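Local coordinates for protein tryptophan decarboxylase 1 (PDB 6KHO) that decarboxylates L-tryptophan to tryptamine and 5-hydroxy-L-tryptophan to serotonin as a pyridoxal 5'-phosphate-dependent, homodimeric enzyme of serotonin biosynthesis in rice, at residues 125-139 against 370-384. Residues are numbered along the deposited sequence; the frame is centred on the assembly and turned at random.
With PLP (pyridoxal-5'-phosphate), chain J.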
# COMPACT_ATOMS: atom_id res chain seq x y z
N VAL A 125 9.90 -8.93 -3.01
CA VAL A 125 9.07 -8.65 -1.83
C VAL A 125 10.02 -8.42 -0.65
O VAL A 125 10.63 -9.36 -0.14
CB VAL A 125 8.08 -9.79 -1.54
CG1 VAL A 125 7.16 -9.41 -0.38
CG2 VAL A 125 7.27 -10.12 -2.80
N GLY A 126 10.13 -7.17 -0.21
CA GLY A 126 11.21 -6.83 0.71
C GLY A 126 10.87 -6.75 2.19
O GLY A 126 11.24 -5.78 2.84
N PHE A 127 10.19 -7.77 2.73
CA PHE A 127 9.82 -7.73 4.14
C PHE A 127 11.05 -7.72 5.05
O PHE A 127 11.04 -7.09 6.11
CB PHE A 127 8.90 -8.90 4.50
CG PHE A 127 9.10 -10.17 3.69
CD1 PHE A 127 10.21 -10.98 3.88
CD2 PHE A 127 8.11 -10.61 2.82
CE1 PHE A 127 10.36 -12.17 3.15
CE2 PHE A 127 8.24 -11.79 2.10
CZ PHE A 127 9.37 -12.58 2.26
N THR A 128 12.11 -8.42 4.66
CA THR A 128 13.38 -8.40 5.36
C THR A 128 14.48 -7.95 4.41
O THR A 128 14.34 -8.04 3.17
CB THR A 128 13.76 -9.77 5.96
OG1 THR A 128 13.89 -10.73 4.90
CG2 THR A 128 12.71 -10.25 6.99
N TRP A 129 15.57 -7.47 5.01
CA TRP A 129 16.79 -7.17 4.25
C TRP A 129 17.23 -8.38 3.43
O TRP A 129 17.50 -8.27 2.23
CB TRP A 129 17.89 -6.72 5.23
CG TRP A 129 19.24 -6.47 4.57
CD1 TRP A 129 19.71 -5.28 4.08
CD2 TRP A 129 20.28 -7.43 4.33
NE1 TRP A 129 20.97 -5.45 3.53
CE2 TRP A 129 21.35 -6.76 3.70
CE3 TRP A 129 20.43 -8.79 4.63
CZ2 TRP A 129 22.54 -7.40 3.32
CZ3 TRP A 129 21.61 -9.44 4.24
CH2 TRP A 129 22.64 -8.74 3.59
N GLN A 130 17.26 -9.56 4.05
CA GLN A 130 17.74 -10.75 3.36
C GLN A 130 16.85 -11.12 2.17
O GLN A 130 17.35 -11.61 1.15
CB GLN A 130 17.82 -11.94 4.33
CG GLN A 130 18.41 -13.20 3.69
CD GLN A 130 19.80 -12.97 3.14
OE1 GLN A 130 19.98 -12.61 1.96
NE2 GLN A 130 20.80 -13.17 3.98
N ALA A 131 15.53 -10.86 2.30
CA ALA A 131 14.55 -11.09 1.23
C ALA A 131 14.90 -10.38 -0.06
O ALA A 131 14.37 -10.78 -1.11
CB ALA A 131 13.16 -10.61 1.64
N SER A 132 15.74 -9.31 -0.00
CA SER A 132 16.39 -8.65 -1.13
C SER A 132 17.22 -7.45 -0.66
O SER A 132 16.68 -6.34 -0.53
CB SER A 132 15.37 -8.18 -2.17
OG SER A 132 16.03 -7.80 -3.35
N PRO A 133 18.52 -7.64 -0.40
CA PRO A 133 19.32 -6.56 0.20
C PRO A 133 19.24 -5.22 -0.53
O PRO A 133 19.04 -4.19 0.12
CB PRO A 133 20.73 -7.15 0.19
CG PRO A 133 20.49 -8.60 0.47
CD PRO A 133 19.24 -8.93 -0.37
N ALA A 134 19.38 -5.22 -1.85
CA ALA A 134 19.35 -3.96 -2.61
C ALA A 134 18.06 -3.19 -2.39
O ALA A 134 18.07 -1.96 -2.35
CB ALA A 134 19.55 -4.25 -4.11
N ALA A 135 16.92 -3.88 -2.25
CA ALA A 135 15.65 -3.17 -2.12
C ALA A 135 15.59 -2.38 -0.83
O ALA A 135 15.09 -1.24 -0.80
CB ALA A 135 14.48 -4.16 -2.19
N THR A 136 16.09 -2.96 0.26
CA THR A 136 16.07 -2.27 1.54
C THR A 136 17.16 -1.22 1.63
O THR A 136 16.92 -0.10 2.09
CB THR A 136 16.20 -3.30 2.66
OG1 THR A 136 14.99 -4.07 2.73
CG2 THR A 136 16.50 -2.62 4.02
N GLU A 137 18.37 -1.54 1.15
CA GLU A 137 19.46 -0.58 1.22
C GLU A 137 19.22 0.61 0.30
O GLU A 137 19.62 1.73 0.63
CB GLU A 137 20.79 -1.26 0.91
CG GLU A 137 21.11 -2.35 1.94
CD GLU A 137 22.61 -2.55 2.20
OE1 GLU A 137 23.44 -1.76 1.72
OE2 GLU A 137 22.93 -3.53 2.90
N MET A 138 18.59 0.40 -0.86
CA MET A 138 18.28 1.55 -1.71
C MET A 138 17.16 2.39 -1.11
O MET A 138 17.16 3.62 -1.28
CB MET A 138 17.89 1.10 -3.11
CG MET A 138 17.52 2.29 -4.02
SD MET A 138 17.90 2.00 -5.76
CE MET A 138 19.66 2.47 -5.78
N GLU A 139 16.19 1.76 -0.47
CA GLU A 139 15.17 2.55 0.22
C GLU A 139 15.81 3.43 1.29
O GLU A 139 15.48 4.62 1.41
CB GLU A 139 14.12 1.64 0.83
CG GLU A 139 13.02 2.40 1.56
CD GLU A 139 11.74 1.59 1.69
OE1 GLU A 139 11.48 0.71 0.83
OE2 GLU A 139 11.00 1.82 2.68
N VAL A 370 20.68 -4.77 10.52
CA VAL A 370 19.77 -4.32 9.47
C VAL A 370 18.43 -4.00 10.10
O VAL A 370 18.07 -4.53 11.16
CB VAL A 370 19.60 -5.38 8.34
CG1 VAL A 370 20.92 -5.67 7.68
CG2 VAL A 370 18.99 -6.69 8.91
N THR A 371 17.67 -3.11 9.46
CA THR A 371 16.28 -2.90 9.82
C THR A 371 15.41 -3.60 8.78
O THR A 371 15.50 -3.29 7.59
CB THR A 371 15.91 -1.41 9.93
OG1 THR A 371 16.68 -0.81 10.97
CG2 THR A 371 14.43 -1.25 10.30
N ASP A 372 14.62 -4.57 9.22
CA ASP A 372 13.64 -5.21 8.34
C ASP A 372 12.41 -4.32 8.29
O ASP A 372 11.82 -4.02 9.33
CB ASP A 372 13.30 -6.61 8.84
CG ASP A 372 14.53 -7.51 8.92
OD1 ASP A 372 15.27 -7.58 7.92
OD2 ASP A 372 14.76 -8.12 9.99
N LEU A 373 12.05 -3.87 7.08
CA LEU A 373 11.07 -2.80 6.99
C LEU A 373 9.65 -3.28 7.22
O LEU A 373 8.76 -2.44 7.42
CB LEU A 373 11.21 -2.06 5.65
CG LEU A 373 12.54 -1.30 5.58
CD1 LEU A 373 12.83 -0.74 4.19
CD2 LEU A 373 12.63 -0.20 6.61
N LYS A 374 9.40 -4.59 7.27
CA LYS A 374 8.13 -5.05 7.81
C LYS A 374 7.90 -4.55 9.24
O LYS A 374 6.75 -4.44 9.67
CB LYS A 374 8.07 -6.57 7.80
CG LYS A 374 9.08 -7.25 8.72
CD LYS A 374 8.81 -8.76 8.74
CE LYS A 374 9.69 -9.46 9.75
NZ LYS A 374 9.21 -9.16 11.14
N ASP A 375 8.97 -4.23 9.97
CA ASP A 375 8.85 -3.78 11.35
C ASP A 375 8.63 -2.28 11.45
O ASP A 375 8.59 -1.75 12.56
CB ASP A 375 10.10 -4.19 12.15
CG ASP A 375 10.29 -5.70 12.25
OD1 ASP A 375 9.32 -6.47 12.13
OD2 ASP A 375 11.44 -6.13 12.46
N MET A 376 8.46 -1.59 10.32
CA MET A 376 8.20 -0.16 10.29
C MET A 376 6.89 0.17 9.58
O MET A 376 6.66 1.34 9.24
CB MET A 376 9.36 0.58 9.61
CG MET A 376 10.68 0.45 10.32
SD MET A 376 10.81 1.70 11.60
CE MET A 376 11.00 3.19 10.61
N GLN A 377 6.02 -0.81 9.36
CA GLN A 377 4.80 -0.63 8.57
C GLN A 377 3.74 -1.56 9.12
O GLN A 377 4.00 -2.38 10.00
CB GLN A 377 5.05 -0.92 7.08
CG GLN A 377 5.36 -2.40 6.84
CD GLN A 377 5.65 -2.74 5.37
OE1 GLN A 377 6.04 -1.87 4.58
NE2 GLN A 377 5.47 -4.00 5.01
N VAL A 378 2.54 -1.47 8.54
CA VAL A 378 1.44 -2.34 8.96
C VAL A 378 1.63 -3.77 8.46
O VAL A 378 1.53 -4.74 9.22
CB VAL A 378 0.09 -1.75 8.50
CG1 VAL A 378 -1.04 -2.79 8.62
CG2 VAL A 378 -0.22 -0.49 9.31
N GLY A 379 1.92 -3.94 7.16
CA GLY A 379 1.93 -5.25 6.54
C GLY A 379 3.28 -5.94 6.58
O GLY A 379 4.24 -5.49 7.21
N VAL A 380 3.35 -7.08 5.89
CA VAL A 380 4.58 -7.87 5.83
C VAL A 380 5.28 -7.58 4.51
O VAL A 380 6.36 -6.97 4.49
CB VAL A 380 4.31 -9.38 6.01
CG1 VAL A 380 5.63 -10.16 6.10
CG2 VAL A 380 3.48 -9.61 7.27
N GLY A 381 4.68 -8.00 3.39
CA GLY A 381 5.28 -7.75 2.09
C GLY A 381 5.29 -6.28 1.71
O GLY A 381 4.59 -5.45 2.29
N ARG A 382 6.13 -5.95 0.73
CA ARG A 382 6.25 -4.57 0.25
C ARG A 382 6.99 -4.56 -1.08
O ARG A 382 7.89 -5.37 -1.29
CB ARG A 382 6.98 -3.68 1.27
CG ARG A 382 8.38 -4.19 1.69
CD ARG A 382 8.79 -3.68 3.08
NE ARG A 382 8.42 -2.28 3.27
CZ ARG A 382 9.14 -1.26 2.81
NH1 ARG A 382 10.26 -1.50 2.14
NH2 ARG A 382 8.73 -0.02 3.02
N ARG A 383 6.59 -3.63 -1.95
CA ARG A 383 7.24 -3.35 -3.23
C ARG A 383 8.57 -2.64 -3.02
O ARG A 383 8.82 -2.02 -1.98
CB ARG A 383 6.36 -2.44 -4.10
CG ARG A 383 5.18 -3.10 -4.77
CD ARG A 383 4.38 -2.07 -5.59
NE ARG A 383 5.23 -1.36 -6.55
CZ ARG A 383 5.49 -1.78 -7.78
NH1 ARG A 383 4.98 -2.93 -8.23
NH2 ARG A 383 6.27 -1.04 -8.56
N PHE A 384 9.40 -2.70 -4.05
CA PHE A 384 10.67 -1.96 -4.14
C PHE A 384 10.38 -0.51 -4.56
O PHE A 384 10.65 -0.09 -5.68
CB PHE A 384 11.57 -2.69 -5.14
CG PHE A 384 12.99 -2.17 -5.22
CD1 PHE A 384 13.44 -1.13 -4.42
CD2 PHE A 384 13.87 -2.75 -6.13
CE1 PHE A 384 14.74 -0.68 -4.51
CE2 PHE A 384 15.17 -2.30 -6.23
CZ PHE A 384 15.61 -1.26 -5.43
N1 PLP J . -1.38 -14.57 5.78
C2 PLP J . -1.04 -15.54 4.86
C2A PLP J . -1.76 -16.87 4.84
C3 PLP J . -0.03 -15.27 3.95
O3 PLP J . 0.30 -16.24 3.04
C4 PLP J . 0.63 -14.03 3.95
C4A PLP J . 1.10 -13.48 2.63
C5 PLP J . 0.28 -13.08 4.90
C6 PLP J . -0.73 -13.35 5.81
C5A PLP J . 1.01 -11.75 4.93
O4P PLP J . 0.35 -10.83 4.10
P PLP J . 0.89 -9.37 3.72
O1P PLP J . 0.14 -9.00 2.47
O2P PLP J . 0.54 -8.47 4.88
O3P PLP J . 2.38 -9.32 3.48
O HOH W 1 13.28 -5.10 4.74
O HOH W 2 12.23 -3.61 1.64
O HOH W 3 17.33 -9.58 6.97
O HOH W 4 8.89 0.18 -0.30
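R382 and E139 meet end-on in a buried salt bridge, a worked example of how an ion pair can help to join a cofactor-binding loop to a helix far away in sequence. R382 NH1 reaches E139 OE1 at 2.8 Å, on the syn side of that oxygen but well out of the carboxylate plane. R382 NH2 takes the syn lone pair of E139 OE2 at 2.9 Å. The carboxylate and guanidinium planes stand 46° apart, so the fork grips without being coplanar. L373 CB lies over one face of the guanidinium, and NE donates almost straight to Q377 OE1, which, with the fork on E139, holds the guanidinium in one rotation. E139 OE2 also accepts from I171 N on strand 168-172. Were R382 an alanine, the E139 carboxylate would probably lose its cationic mate, and Q377 OE1 the NE donor.

Backbone and side-chain hydrogen bonds extend the join. G126 N donates to R382 O, K374 N to F127 O, and W129 N to the anti lone pair of D372 OD1 at 2.9 Å; D372 OD2 is held by S365. Two waters bridge G126 O and T136 OG1, one continuing to L373 N, the other to R382 NH1.

Apolar packing adds two further points of contact. V370 CG1 sits over the W129 indole, 3.7 Å from the centroid of its five-membered ring, with P133 CG on the opposite face. The F384 ring, swung away from the backbone N by a chi1 of -172°, lies against the first turns of helix 133-149: A135 CA covers one face, 3.8 Å from the centroid, and M138 CB meets the edge.

Beyond this anchorage, V380 N and G381 N donate to the PLP phosphate, G381 N to PLP O3P at 2.7 Å. T175 and S176 of the second subunit bind the same cofactor, an intersubunit phosphate site characteristic of the dimeric PLP-dependent group II decarboxylases.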